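Local coordinates for extracellular solute-binding protein, family 1 (Bifidobacterium longum subsp. infantis ATCC 15697, PDB 3QUF), which probably binds a solute, possibly a sugar, outside the cell membrane and delivers it to an ABC transporter for uptake, at residues T95-K99 / S100-L104; Q388-Q392 / G393-A397. All blocks are in the same frame, centred on the assembly; numbering follows the deposited sequence. Where two conformers were deposited one is given.

Interaction 1. Residues T95-K99 / S100-L104. With ACY (acetic acid), chain E.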
ATOM      1  N   THR A  95       4.240  10.149  10.715  1.00 12.50           N
ATOM      2  CA  THR A  95       5.422  10.513  11.511  1.00 13.20           C
ATOM      3  C   THR A  95       5.293  11.901  12.158  1.00 13.29           C
ATOM      4  O   THR A  95       5.659  12.072  13.321  1.00 12.14           O
ATOM      5  CB  THR A  95       6.695  10.332  10.720  1.00 15.47           C
ATOM      6  OG1 THR A  95       6.637  11.167   9.584  1.00 20.04           O
ATOM      7  CG2 THR A  95       6.864   8.896  10.301  1.00 16.01           C
ATOM      8  N   ASP A  96       4.659  12.854  11.468  1.00 13.07           N
ATOM      9  CA  ASP A  96       4.408  14.177  12.046  1.00 15.02           C
ATOM     10  C   ASP A  96       3.559  14.075  13.305  1.00 13.81           C
ATOM     11  O   ASP A  96       3.882  14.683  14.314  1.00 13.46           O
ATOM     12  CB  ASP A  96       3.745  15.118  11.036  1.00 16.56           C
ATOM     13  CG  ASP A  96       4.694  15.557   9.907  1.00 24.34           C
ATOM     14  OD1 ASP A  96       5.918  15.659  10.141  1.00 25.15           O
ATOM     15  OD2 ASP A  96       4.178  15.803   8.797  1.00 30.36           O
ATOM     16  N   VAL A  97       2.488  13.285  13.251  1.00 11.17           N
ATOM     17  CA  VAL A  97       1.649  13.095  14.441  1.00 10.97           C
ATOM     18  C   VAL A  97       2.407  12.364  15.554  1.00  9.70           C
ATOM     19  O   VAL A  97       2.363  12.804  16.698  1.00 11.35           O
ATOM     20  CB  VAL A  97       0.348  12.398  14.111  1.00 10.59           C
ATOM     21  CG1 VAL A  97      -0.472  12.170  15.384  1.00 13.20           C
ATOM     22  CG2 VAL A  97      -0.433  13.314  13.176  1.00 13.42           C
HETATM   23  N   MSE A  98       3.055  11.249  15.228  1.00 10.89           N
HETATM   24  CA  MSE A  98       3.768  10.507  16.264  1.00 11.02           C
HETATM   25  C   MSE A  98       4.827  11.381  16.926  1.00 12.00           C
HETATM   26  O   MSE A  98       4.985  11.347  18.151  1.00 10.69           O
HETATM   27  CB  MSE A  98       4.342   9.208  15.703  1.00 10.10           C
HETATM   28  CG  MSE A  98       3.289   8.172  15.386  1.00 10.82           C
HETATM   29 SE   MSE A  98       4.043   6.454  14.909  0.90 12.34          SE
HETATM   30  CE  MSE A  98       4.942   6.917  13.245  1.00 10.77           C
ATOM     31  N   LYS A  99       5.561  12.164  16.145  1.00 12.27           N
ATOM     32  CA  LYS A  99       6.671  12.994  16.670  0.50 12.67           C
ATOM     33  C   LYS A  99       6.165  14.073  17.616  1.00 12.60           C
ATOM     34  O   LYS A  99       6.892  14.574  18.456  1.00 11.93           O
ATOM     35  CB  LYS A  99       7.419  13.696  15.517  0.50 13.37           C
ATOM     36  CG  LYS A  99       8.362  12.805  14.712  0.50 16.60           C
ATOM     37  CD  LYS A  99       8.659  13.420  13.318  0.50 20.23           C
ATOM     38  CE  LYS A  99       9.871  12.802  12.601  0.50 23.39           C
ATOM     39  NZ  LYS A  99      11.182  13.455  12.933  0.50 21.94           N
ATOM     40  N   SER A 100       4.912  14.485  17.404  1.00 11.28           N
ATOM     41  CA  SER A 100       4.301  15.494  18.216  1.00 12.11           C
ATOM     42  C   SER A 100       3.950  15.077  19.626  1.00 11.52           C
ATOM     43  O   SER A 100       3.730  15.932  20.479  1.00 13.86           O
ATOM     44  CB  SER A 100       3.048  16.082  17.551  1.00 12.47           C
ATOM     45  OG  SER A 100       1.945  15.213  17.681  1.00 12.72           O
ATOM     46  N   GLY A 101       3.901  13.785  19.875  1.00 12.33           N
ATOM     47  CA  GLY A 101       3.433  13.271  21.150  1.00 13.26           C
ATOM     48  C   GLY A 101       1.928  13.229  21.314  1.00 13.36           C
ATOM     49  O   GLY A 101       1.456  12.796  22.381  1.00 14.71           O
ATOM     50  N   ALA A 102       1.174  13.545  20.259  1.00 12.55           N
ATOM     51  CA  ALA A 102      -0.289  13.565  20.391  1.00 12.25           C
ATOM     52  C   ALA A 102      -0.961  12.215  20.453  1.00 11.20           C
ATOM     53  O   ALA A 102      -2.133  12.164  20.820  1.00 11.58           O
ATOM     54  CB  ALA A 102      -0.916  14.375  19.229  1.00 13.74           C
ATOM     55  N   ALA A 103      -0.278  11.157  20.027  1.00 10.57           N
ATOM     56  CA  ALA A 103      -0.846   9.821  20.015  1.00 11.05           C
ATOM     57  C   ALA A 103      -0.448   9.046  21.258  1.00 11.07           C
ATOM     58  O   ALA A 103       0.734   9.078  21.685  1.00 12.91           O
ATOM     59  CB  ALA A 103      -0.422   9.058  18.733  1.00 10.55           C
ATOM     60  N   LEU A 104      -1.411   8.343  21.816  1.00 10.76           N
ATOM     61  CA  LEU A 104      -1.218   7.486  22.984  1.00 12.18           C
ATOM     62  C   LEU A 104      -0.377   6.275  22.630  1.00 12.71           C
ATOM     63  O   LEU A 104      -0.615   5.639  21.637  1.00 12.72           O
ATOM     64  CB  LEU A 104      -2.567   6.995  23.487  1.00 12.63           C
ATOM     65  CG  LEU A 104      -2.598   6.124  24.758  1.00 15.12           C
ATOM     66  CD1 LEU A 104      -2.173   6.941  25.953  1.00 17.98           C
ATOM     67  CD2 LEU A 104      -4.060   5.574  24.955  1.00 13.61           C
TER
HETATM   68  C   ACY E 424       4.714  12.123   7.463  1.00 28.78           C
HETATM   69  O   ACY E 424       5.309  13.013   6.788  1.00 31.07           O
HETATM   70  OXT ACY E 424       4.130  12.383   8.539  1.00 24.68           O
HETATM   71  CH3 ACY E 424       4.785  10.722   6.914  1.00 29.56           C
HETATM   72  O   HOH W   1       2.627  10.474  19.755  1.00 13.65           O

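Interaction 2. Residues Q388-Q392 / G393-A397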
ATOM      1  N   GLN A 388      10.714   7.982 -14.859  1.00 20.22           N
ATOM      2  CA  GLN A 388      10.425   8.349 -16.232  1.00 22.51           C
ATOM      3  C   GLN A 388      11.731   8.558 -17.049  1.00 23.93           C
ATOM      4  O   GLN A 388      11.849   8.090 -18.190  1.00 25.08           O
ATOM      5  CB  GLN A 388       9.517   9.578 -16.272  1.00 22.24           C
ATOM      6  CG  GLN A 388       8.092   9.384 -15.757  1.00 23.36           C
ATOM      7  CD  GLN A 388       7.327  10.692 -15.617  1.00 26.73           C
ATOM      8  OE1 GLN A 388       7.821  11.733 -16.026  1.00 32.87           O
ATOM      9  NE2 GLN A 388       6.124  10.650 -15.053  1.00 27.59           N
ATOM     10  N   LYS A 389      12.723   9.221 -16.456  1.00 24.52           N
ATOM     11  CA  LYS A 389      14.013   9.427 -17.126  1.00 25.73           C
ATOM     12  C   LYS A 389      14.747   8.111 -17.383  1.00 26.48           C
ATOM     13  O   LYS A 389      15.427   7.960 -18.382  1.00 26.61           O
ATOM     14  CB  LYS A 389      14.912  10.357 -16.314  1.00 26.21           C
ATOM     15  CG  LYS A 389      14.388  11.761 -16.277  1.00 29.18           C
ATOM     16  CD  LYS A 389      15.252  12.740 -15.425  1.00 33.63           C
ATOM     17  CE  LYS A 389      14.410  13.961 -15.029  1.00 37.51           C
ATOM     18  NZ  LYS A 389      14.980  14.831 -13.940  1.00 41.08           N
ATOM     19  N   ILE A 390      14.623   7.154 -16.466  1.00 25.82           N
ATOM     20  CA  ILE A 390      15.228   5.834 -16.702  1.00 27.14           C
ATOM     21  C   ILE A 390      14.573   5.167 -17.889  1.00 28.53           C
ATOM     22  O   ILE A 390      15.275   4.643 -18.783  1.00 29.49           O
ATOM     23  CB  ILE A 390      15.099   4.895 -15.513  1.00 26.74           C
ATOM     24  CG1 ILE A 390      16.009   5.322 -14.380  1.00 27.07           C
ATOM     25  CG2 ILE A 390      15.384   3.411 -15.948  1.00 27.52           C
ATOM     26  CD1 ILE A 390      15.664   4.656 -13.073  1.00 29.65           C
ATOM     27  N   VAL A 391      13.240   5.189 -17.934  1.00 28.43           N
ATOM     28  CA  VAL A 391      12.511   4.499 -19.008  1.00 29.92           C
ATOM     29  C   VAL A 391      12.902   5.109 -20.353  1.00 33.01           C
ATOM     30  O   VAL A 391      13.128   4.380 -21.332  1.00 34.68           O
ATOM     31  CB  VAL A 391      10.996   4.545 -18.805  1.00 29.60           C
ATOM     32  CG1 VAL A 391      10.259   3.996 -20.040  1.00 30.13           C
ATOM     33  CG2 VAL A 391      10.617   3.724 -17.557  1.00 26.52           C
ATOM     34  N   GLN A 392      13.053   6.434 -20.367  1.00 33.65           N
ATOM     35  CA  GLN A 392      13.427   7.166 -21.582  1.00 35.74           C
ATOM     36  C   GLN A 392      14.905   7.135 -21.925  1.00 36.39           C
ATOM     37  O   GLN A 392      15.347   7.829 -22.843  1.00 38.02           O
ATOM     38  CB  GLN A 392      12.965   8.596 -21.448  1.00 36.14           C
ATOM     39  CG  GLN A 392      11.487   8.686 -21.441  1.00 38.41           C
ATOM     40  CD  GLN A 392      10.971  10.072 -21.123  1.00 40.35           C
ATOM     41  OE1 GLN A 392      11.428  10.749 -20.176  1.00 45.22           O
ATOM     42  NE2 GLN A 392       9.967  10.491 -21.880  1.00 45.28           N
ATOM     43  N   GLY A 393      15.683   6.338 -21.216  1.00 36.16           N
ATOM     44  CA  GLY A 393      17.093   6.205 -21.523  1.00 37.55           C
ATOM     45  C   GLY A 393      17.911   7.455 -21.260  1.00 37.99           C
ATOM     46  O   GLY A 393      19.008   7.584 -21.798  1.00 39.76           O
ATOM     47  N   GLN A 394      17.414   8.372 -20.426  1.00 36.93           N
ATOM     48  CA  GLN A 394      18.099   9.649 -20.198  1.00 37.27           C
ATOM     49  C   GLN A 394      19.052   9.627 -19.026  1.00 36.67           C
ATOM     50  O   GLN A 394      19.953  10.436 -18.966  1.00 37.65           O
ATOM     51  CB  GLN A 394      17.107  10.790 -19.980  1.00 37.22           C
ATOM     52  CG  GLN A 394      16.060  10.870 -21.063  1.00 40.90           C
ATOM     53  CD  GLN A 394      15.320  12.197 -21.095  1.00 45.01           C
ATOM     54  OE1 GLN A 394      14.712  12.627 -20.107  1.00 49.78           O
ATOM     55  NE2 GLN A 394      15.344  12.836 -22.246  1.00 48.64           N
ATOM     56  N   ILE A 395      18.830   8.751 -18.058  1.00 34.27           N
ATOM     57  CA  ILE A 395      19.709   8.681 -16.914  1.00 33.23           C
ATOM     58  C   ILE A 395      19.982   7.221 -16.602  1.00 31.83           C
ATOM     59  O   ILE A 395      19.214   6.346 -16.986  1.00 32.16           O
ATOM     60  CB  ILE A 395      19.106   9.397 -15.723  1.00 33.28           C
ATOM     61  CG1 ILE A 395      17.874   8.646 -15.200  1.00 32.05           C
ATOM     62  CG2 ILE A 395      18.739  10.836 -16.098  1.00 35.80           C
ATOM     63  CD1 ILE A 395      17.369   9.207 -13.957  1.00 34.03           C
ATOM     64  N   SER A 396      21.087   6.958 -15.927  1.00 31.30           N
ATOM     65  CA  SER A 396      21.416   5.601 -15.550  1.00 30.43           C
ATOM     66  C   SER A 396      20.713   5.281 -14.246  1.00 28.73           C
ATOM     67  O   SER A 396      20.218   6.179 -13.555  1.00 26.95           O
ATOM     68  CB  SER A 396      22.900   5.464 -15.321  1.00 31.18           C
ATOM     69  OG  SER A 396      23.289   6.280 -14.243  1.00 30.42           O
ATOM     70  N   ALA A 397      20.714   3.994 -13.904  1.00 27.66           N
ATOM     71  CA  ALA A 397      20.245   3.543 -12.600  1.00 27.31           C
ATOM     72  C   ALA A 397      20.968   4.246 -11.461  1.00 27.60           C
ATOM     73  O   ALA A 397      20.324   4.772 -10.547  1.00 26.82           O
ATOM     74  CB  ALA A 397      20.418   2.025 -12.473  1.00 27.07           C
TER

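Interaction 1. Residues T95-K99 / S100-L104
The chi1 of S100, 78°, sets OG between its own backbone N and carbonyl carbon and swings it back over the last turn of helix 94-100, onto V97. There the hydroxyl gives its proton to the carbonyl of V97, with S100 OG 2.6 Å from V97 O. It lies 18° from the plane of that carbonyl. S100 OG in turn accepts a bond from A102 N, 3.2 Å away, with an N-H...O angle of 150°. This is an ST turn, spanning S100 to A102 where the chain leaves the helix. One side chain thus ties the V97 carbonyl to the chain that leaves the helix. S100 N bonds to D96 O at 3.3 Å and more weakly to V97 O. G101 N reaches M98 O at 3.2 Å, from well above the carbonyl plane. G101 has positive phi, where a side chain would press on the carbonyl oxygen before it. Water 1 gives a hydrogen bond to M98 O and takes one from A103 N, and Q125 NE2 also bonds to M98 O. V97 CG1 and A102 CB approach loosely, 4.5 Å apart. Both side chains also touch L78 of helix 67-79, and V97 reaches F87 and L89 of strand 86-89. Near the start of the helix, an acetic acid molecule, probably from the crystallisation liquor, takes a nearly straight bond from D96 N and a weak one from T95 N; the acid's OXT lies 3.0 Å from D96 N. The hydroxyl of T95 bonds to P373 O.

Interaction 2. Residues Q388-Q392 / G393-A397
I395 lies across K389 and I390 where helix 376-391 ends. Its CB carries two branches. I395 CG1, placed by a chi1 of 68° between the backbone N and the carbonyl carbon, lies 3.6 Å from K389 CB. I395 CG1 is also 3.9 Å from I390 CG1. At the tip, I395 CD1 touches K389 CB too, at 3.6 Å. The other branch, I395 CG2, rests on the lysine chain, 4.0 Å from K389 CD. The I390 and I395 side chains meet at about a right angle. With an alanine in its place, K389 CB and I390 CG1 would probably lose their I395 neighbours and a gap would open at the end of the helix. The backbone beside it forms a Schellman motif. Q394 N bonds to K389 O at 2.9 Å, almost in line with the carbonyl, and G393 N bonds to I390 O at 3.0 Å. G393 is the C-prime residue, with positive phi. Q392 and Q394 run side by side, their amide planes 56° apart. S396 then N-caps helix 397-408, its OG bonded to D399 N. I390 and I395 both touch A400 of that helix, while I390 packs on F226 and V391 on W229 of helix 223-234.

In the fold
Interaction 1 comes first along the chain and interaction 2 near its end. Their centres lie 38 Å apart, and their nearest atoms about 24 Å, so they do not touch. Both are places where a helix stops and the chain turns. At 95-104, helix 94-100 packs on strand 86-89 through V97 and gives way to a loop whose backbone bonds to I305 and S307, around the end of strand 295-305. At 388-397, helix 376-391 passes into helix 397-408 beside helix 223-234. The two sites lie well apart and probably in different lobes, consistent with the two-lobed architecture of solute-binding proteins.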